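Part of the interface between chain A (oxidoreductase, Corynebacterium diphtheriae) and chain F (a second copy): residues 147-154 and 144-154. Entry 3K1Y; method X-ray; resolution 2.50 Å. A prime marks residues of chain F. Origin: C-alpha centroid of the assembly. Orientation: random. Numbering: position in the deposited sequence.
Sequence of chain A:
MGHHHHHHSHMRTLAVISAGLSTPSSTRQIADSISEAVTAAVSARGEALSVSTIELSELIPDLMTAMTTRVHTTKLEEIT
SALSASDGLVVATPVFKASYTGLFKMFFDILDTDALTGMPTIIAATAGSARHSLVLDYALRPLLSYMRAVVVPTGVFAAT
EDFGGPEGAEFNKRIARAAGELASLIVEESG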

HETATM    1  N   MSE A 147      12.767   4.119  -7.388  1.00 48.13           N
HETATM    2  CA  MSE A 147      13.751   4.573  -8.357  1.00 49.24           C
HETATM    3  C   MSE A 147      14.689   5.596  -7.747  1.00 50.81           C
HETATM    4  O   MSE A 147      15.499   6.215  -8.436  1.00 51.95           O
HETATM    5  CB  MSE A 147      13.065   5.134  -9.593  1.00 47.97           C
HETATM    6  CG  MSE A 147      12.553   4.035 -10.491  1.00 47.57           C
HETATM    7 SE   MSE A 147      11.676   4.671 -12.053  1.00 44.73          SE
HETATM    8  CE  MSE A 147       9.944   4.975 -11.269  1.00 43.05           C
ATOM      9  N   ARG A 148      14.567   5.752  -6.435  1.00 16.62           N
ATOM     10  CA  ARG A 148      15.395   6.663  -5.670  1.00 17.40           C
ATOM     11  C   ARG A 148      15.183   8.141  -5.964  1.00 16.78           C
ATOM     12  O   ARG A 148      16.085   8.958  -5.763  1.00 17.81           O
ATOM     13  CB  ARG A 148      16.869   6.283  -5.835  1.00 18.41           C
ATOM     14  CG  ARG A 148      17.190   4.880  -5.338  1.00 18.85           C
ATOM     15  CD  ARG A 148      18.624   4.514  -5.647  1.00 21.65           C
ATOM     16  NE  ARG A 148      19.569   5.418  -4.995  1.00 28.30           N
ATOM     17  CZ  ARG A 148      20.865   5.469  -5.279  1.00 28.28           C
ATOM     18  NH1 ARG A 148      21.363   4.666  -6.206  1.00 29.85           N
ATOM     19  NH2 ARG A 148      21.657   6.323  -4.645  1.00 27.40           N
ATOM     20  N   ALA A 149      13.994   8.486  -6.442  1.00 18.59           N
ATOM     21  CA  ALA A 149      13.661   9.887  -6.685  1.00 19.81           C
ATOM     22  C   ALA A 149      13.343  10.476  -5.303  1.00 20.83           C
ATOM     23  O   ALA A 149      12.813   9.775  -4.437  1.00 22.35           O
ATOM     24  CB  ALA A 149      12.436   9.986  -7.576  1.00 18.24           C
ATOM     25  N   VAL A 150      13.679  11.738  -5.060  1.00 19.65           N
ATOM     26  CA  VAL A 150      13.339  12.302  -3.760  1.00 19.42           C
ATOM     27  C   VAL A 150      11.992  12.986  -3.959  1.00 18.41           C
ATOM     28  O   VAL A 150      11.889  14.003  -4.646  1.00 18.91           O
ATOM     29  CB  VAL A 150      14.457  13.297  -3.205  1.00 21.45           C
ATOM     30  CG1 VAL A 150      15.716  13.209  -4.051  1.00 20.08           C
ATOM     31  CG2 VAL A 150      13.943  14.722  -3.113  1.00 21.04           C
ATOM     32  N   VAL A 151      10.951  12.392  -3.379  1.00 18.40           N
ATOM     33  CA  VAL A 151       9.591  12.921  -3.504  1.00 16.22           C
ATOM     34  C   VAL A 151       9.224  13.911  -2.405  1.00 17.17           C
ATOM     35  O   VAL A 151       9.239  13.568  -1.215  1.00 16.31           O
ATOM     36  CB  VAL A 151       8.553  11.776  -3.495  1.00 15.53           C
ATOM     37  CG1 VAL A 151       7.141  12.345  -3.538  1.00 13.29           C
ATOM     38  CG2 VAL A 151       8.782  10.866  -4.689  1.00 13.30           C
ATOM     39  N   VAL A 152       8.878  15.136  -2.799  1.00 15.22           N
ATOM     40  CA  VAL A 152       8.521  16.134  -1.802  1.00 15.12           C
ATOM     41  C   VAL A 152       7.300  15.657  -1.032  1.00 15.46           C
ATOM     42  O   VAL A 152       6.379  15.057  -1.604  1.00 14.31           O
ATOM     43  CB  VAL A 152       8.257  17.519  -2.425  1.00 15.74           C
ATOM     44  CG1 VAL A 152       9.443  17.915  -3.282  1.00 16.29           C
ATOM     45  CG2 VAL A 152       6.959  17.529  -3.216  1.00 11.73           C
ATOM     46  N   PRO A 153       7.288  15.900   0.286  1.00 28.89           N
ATOM     47  CA  PRO A 153       6.215  15.518   1.207  1.00 28.01           C
ATOM     48  C   PRO A 153       4.799  15.831   0.744  1.00 27.37           C
ATOM     49  O   PRO A 153       3.868  15.067   1.007  1.00 28.09           O
ATOM     50  CB  PRO A 153       6.570  16.285   2.477  1.00 28.88           C
ATOM     51  CG  PRO A 153       8.059  16.317   2.437  1.00 29.40           C
ATOM     52  CD  PRO A 153       8.317  16.683   0.992  1.00 29.19           C
ATOM     53  N   THR A 154       4.624  16.947   0.053  1.00 11.08           N
ATOM     54  CA  THR A 154       3.289  17.326  -0.371  1.00  9.05           C
ATOM     55  C   THR A 154       2.843  16.745  -1.699  1.00  7.56           C
ATOM     56  O   THR A 154       3.246  17.221  -2.768  1.00  7.40           O
ATOM     57  CB  THR A 154       3.152  18.850  -0.443  1.00  9.72           C
ATOM     58  OG1 THR A 154       3.592  19.423   0.795  1.00 10.01           O
ATOM     59  CG2 THR A 154       1.712  19.242  -0.694  1.00  6.04           C
TER
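Chain F, residues 144-154: LSYMRAVVVPT

Chain F enters this contact at the end of a helix, residues Leu144′ to Tyr146′; Met147′ is the first residue to leave helical phi/psi. Two backbone hydrogen bonds close the turn that follows: Arg148′ N to Ser145′ O at 2.8 Å and Ala149′ N to Leu144′ O at 3.1 Å. Arg148′ itself has positive phi (53/26), as does Arg148 (67/25), so both copies turn alike before extending through Val150 and Val150′. The register is reciprocal: the CA atoms of Arg148 and Pro153′ lie 5.4 Å apart, those of Pro153 and Arg148′ 5.3 Å. The two segments therefore run in opposite senses, yet no hydrogen bond joins them, and the contact rests on packing.

Proline carries most of that packing. Pro153 and Pro153′ both direct CA-to-CB toward the other stretch, and they have the largest covered areas, 83 and 69 Å² of 303 Å² in total. Pro153 CG lies 3.8 Å from Ala149′ O and 4.2 Å from Val150′ CB, while its CB is 4.1 Å from Arg148′ O. In the reciprocal half, Pro153′ CG is 4.2 Å from both Ala149 O and Val150 CB. The symmetry is approximate: chi1 of Val150 is -11°, between wells, whereas Val150′ adopts p at 43°.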

ATOM      1  N   LEU F 144       5.186   8.335   7.867  1.00 12.62           N
ATOM      2  CA  LEU F 144       6.056   9.503   8.010  1.00 14.21           C
ATOM      3  C   LEU F 144       5.720  10.590   7.004  1.00 14.19           C
ATOM      4  O   LEU F 144       5.793  11.776   7.322  1.00 15.35           O
ATOM      5  CB  LEU F 144       7.525   9.110   7.876  1.00 13.86           C
ATOM      6  CG  LEU F 144       8.134   8.626   9.187  1.00 16.03           C
ATOM      7  CD1 LEU F 144       8.013   9.760  10.222  1.00 15.82           C
ATOM      8  CD2 LEU F 144       7.415   7.354   9.677  1.00 11.51           C
ATOM      9  N   SER F 145       5.343  10.190   5.793  1.00 17.60           N
ATOM     10  CA  SER F 145       4.990  11.166   4.771  1.00 18.98           C
ATOM     11  C   SER F 145       3.739  11.926   5.170  1.00 19.12           C
ATOM     12  O   SER F 145       3.659  13.141   4.983  1.00 19.40           O
ATOM     13  CB  SER F 145       4.765  10.488   3.419  1.00 17.64           C
ATOM     14  OG  SER F 145       5.982   9.980   2.907  1.00 20.97           O
ATOM     15  N   TYR F 146       2.759  11.217   5.722  1.00 18.04           N
ATOM     16  CA  TYR F 146       1.530  11.875   6.128  1.00 19.18           C
ATOM     17  C   TYR F 146       1.837  12.988   7.126  1.00 20.73           C
ATOM     18  O   TYR F 146       1.221  14.050   7.084  1.00 21.63           O
ATOM     19  CB  TYR F 146       0.552  10.878   6.751  1.00 19.18           C
ATOM     20  CG  TYR F 146      -0.684  11.541   7.309  1.00 20.91           C
ATOM     21  CD1 TYR F 146      -1.703  11.994   6.464  1.00 20.48           C
ATOM     22  CD2 TYR F 146      -0.813  11.766   8.680  1.00 22.35           C
ATOM     23  CE1 TYR F 146      -2.824  12.664   6.977  1.00 20.98           C
ATOM     24  CE2 TYR F 146      -1.923  12.434   9.202  1.00 25.54           C
ATOM     25  CZ  TYR F 146      -2.923  12.881   8.348  1.00 24.97           C
ATOM     26  OH  TYR F 146      -4.010  13.548   8.874  1.00 27.29           O
HETATM   27  N   MSE F 147       2.794  12.755   8.016  1.00 42.04           N
HETATM   28  CA  MSE F 147       3.143  13.770   8.996  1.00 44.18           C
HETATM   29  C   MSE F 147       4.085  14.812   8.399  1.00 45.36           C
HETATM   30  O   MSE F 147       4.804  15.513   9.113  1.00 47.71           O
HETATM   31  CB  MSE F 147       3.746  13.111  10.240  1.00 44.50           C
HETATM   32  CG  MSE F 147       2.710  12.319  11.034  1.00 43.73           C
HETATM   33 SE   MSE F 147       3.320  11.528  12.687  1.00 46.56          SE
HETATM   34  CE  MSE F 147       3.721   9.763  12.027  1.00 42.59           C
ATOM     35  N   ARG F 148       4.058  14.902   7.072  1.00 20.15           N
ATOM     36  CA  ARG F 148       4.867  15.859   6.320  1.00 20.27           C
ATOM     37  C   ARG F 148       6.345  15.809   6.662  1.00 21.29           C
ATOM     38  O   ARG F 148       7.056  16.807   6.530  1.00 22.43           O
ATOM     39  CB  ARG F 148       4.343  17.279   6.540  1.00 21.55           C
ATOM     40  CG  ARG F 148       2.897  17.491   6.095  1.00 22.66           C
ATOM     41  CD  ARG F 148       2.448  18.907   6.413  1.00 24.70           C
ATOM     42  NE  ARG F 148       3.372  19.891   5.855  1.00 29.33           N
ATOM     43  CZ  ARG F 148       3.297  21.198   6.072  1.00 32.79           C
ATOM     44  NH1 ARG F 148       2.338  21.693   6.843  1.00 32.68           N
ATOM     45  NH2 ARG F 148       4.180  22.011   5.507  1.00 33.05           N
ATOM     46  N   ALA F 149       6.803  14.651   7.119  1.00 14.28           N
ATOM     47  CA  ALA F 149       8.210  14.473   7.438  1.00 14.75           C
ATOM     48  C   ALA F 149       8.913  14.186   6.112  1.00 14.48           C
ATOM     49  O   ALA F 149       8.284  13.704   5.175  1.00 13.80           O
ATOM     50  CB  ALA F 149       8.378  13.304   8.380  1.00 14.37           C
ATOM     51  N   VAL F 150      10.204  14.495   6.014  1.00 16.37           N
ATOM     52  CA  VAL F 150      10.937  14.232   4.784  1.00 15.18           C
ATOM     53  C   VAL F 150      11.824  13.011   5.001  1.00 16.03           C
ATOM     54  O   VAL F 150      12.831  13.063   5.704  1.00 18.52           O
ATOM     55  CB  VAL F 150      11.757  15.491   4.332  1.00 17.92           C
ATOM     56  CG1 VAL F 150      12.436  16.132   5.533  1.00 18.04           C
ATOM     57  CG2 VAL F 150      12.782  15.110   3.259  1.00 14.94           C
ATOM     58  N   VAL F 151      11.414  11.905   4.387  1.00 17.75           N
ATOM     59  CA  VAL F 151      12.084  10.613   4.497  1.00 17.13           C
ATOM     60  C   VAL F 151      13.095  10.369   3.388  1.00 18.01           C
ATOM     61  O   VAL F 151      12.727  10.308   2.214  1.00 16.70           O
ATOM     62  CB  VAL F 151      11.030   9.489   4.465  1.00 15.93           C
ATOM     63  CG1 VAL F 151      11.685   8.124   4.653  1.00 14.92           C
ATOM     64  CG2 VAL F 151       9.975   9.758   5.524  1.00 13.95           C
ATOM     65  N   VAL F 152      14.366  10.208   3.745  1.00 22.99           N
ATOM     66  CA  VAL F 152      15.372   9.995   2.714  1.00 23.69           C
ATOM     67  C   VAL F 152      14.999   8.790   1.846  1.00 23.24           C
ATOM     68  O   VAL F 152      14.444   7.800   2.336  1.00 23.20           O
ATOM     69  CB  VAL F 152      16.783   9.823   3.322  1.00 26.49           C
ATOM     70  CG1 VAL F 152      17.105  11.048   4.194  1.00 25.15           C
ATOM     71  CG2 VAL F 152      16.879   8.532   4.128  1.00 24.74           C
ATOM     72  N   PRO F 153      15.299   8.864   0.540  1.00 17.38           N
ATOM     73  CA  PRO F 153      14.994   7.796  -0.413  1.00 15.88           C
ATOM     74  C   PRO F 153      15.465   6.423   0.061  1.00 16.81           C
ATOM     75  O   PRO F 153      14.783   5.411  -0.146  1.00 14.93           O
ATOM     76  CB  PRO F 153      15.728   8.235  -1.681  1.00 15.41           C
ATOM     77  CG  PRO F 153      15.860   9.714  -1.522  1.00 16.63           C
ATOM     78  CD  PRO F 153      16.197   9.856  -0.070  1.00 17.84           C
ATOM     79  N   THR F 154      16.637   6.391   0.685  1.00 19.15           N
ATOM     80  CA  THR F 154      17.197   5.130   1.158  1.00 20.26           C
ATOM     81  C   THR F 154      16.598   4.598   2.451  1.00 19.41           C
ATOM     82  O   THR F 154      16.898   5.094   3.529  1.00 20.97           O
ATOM     83  CB  THR F 154      18.724   5.234   1.349  1.00 22.17           C
ATOM     84  OG1 THR F 154      19.333   5.573   0.098  1.00 23.60           O
ATOM     85  CG2 THR F 154      19.293   3.903   1.832  1.00 23.17           C
TER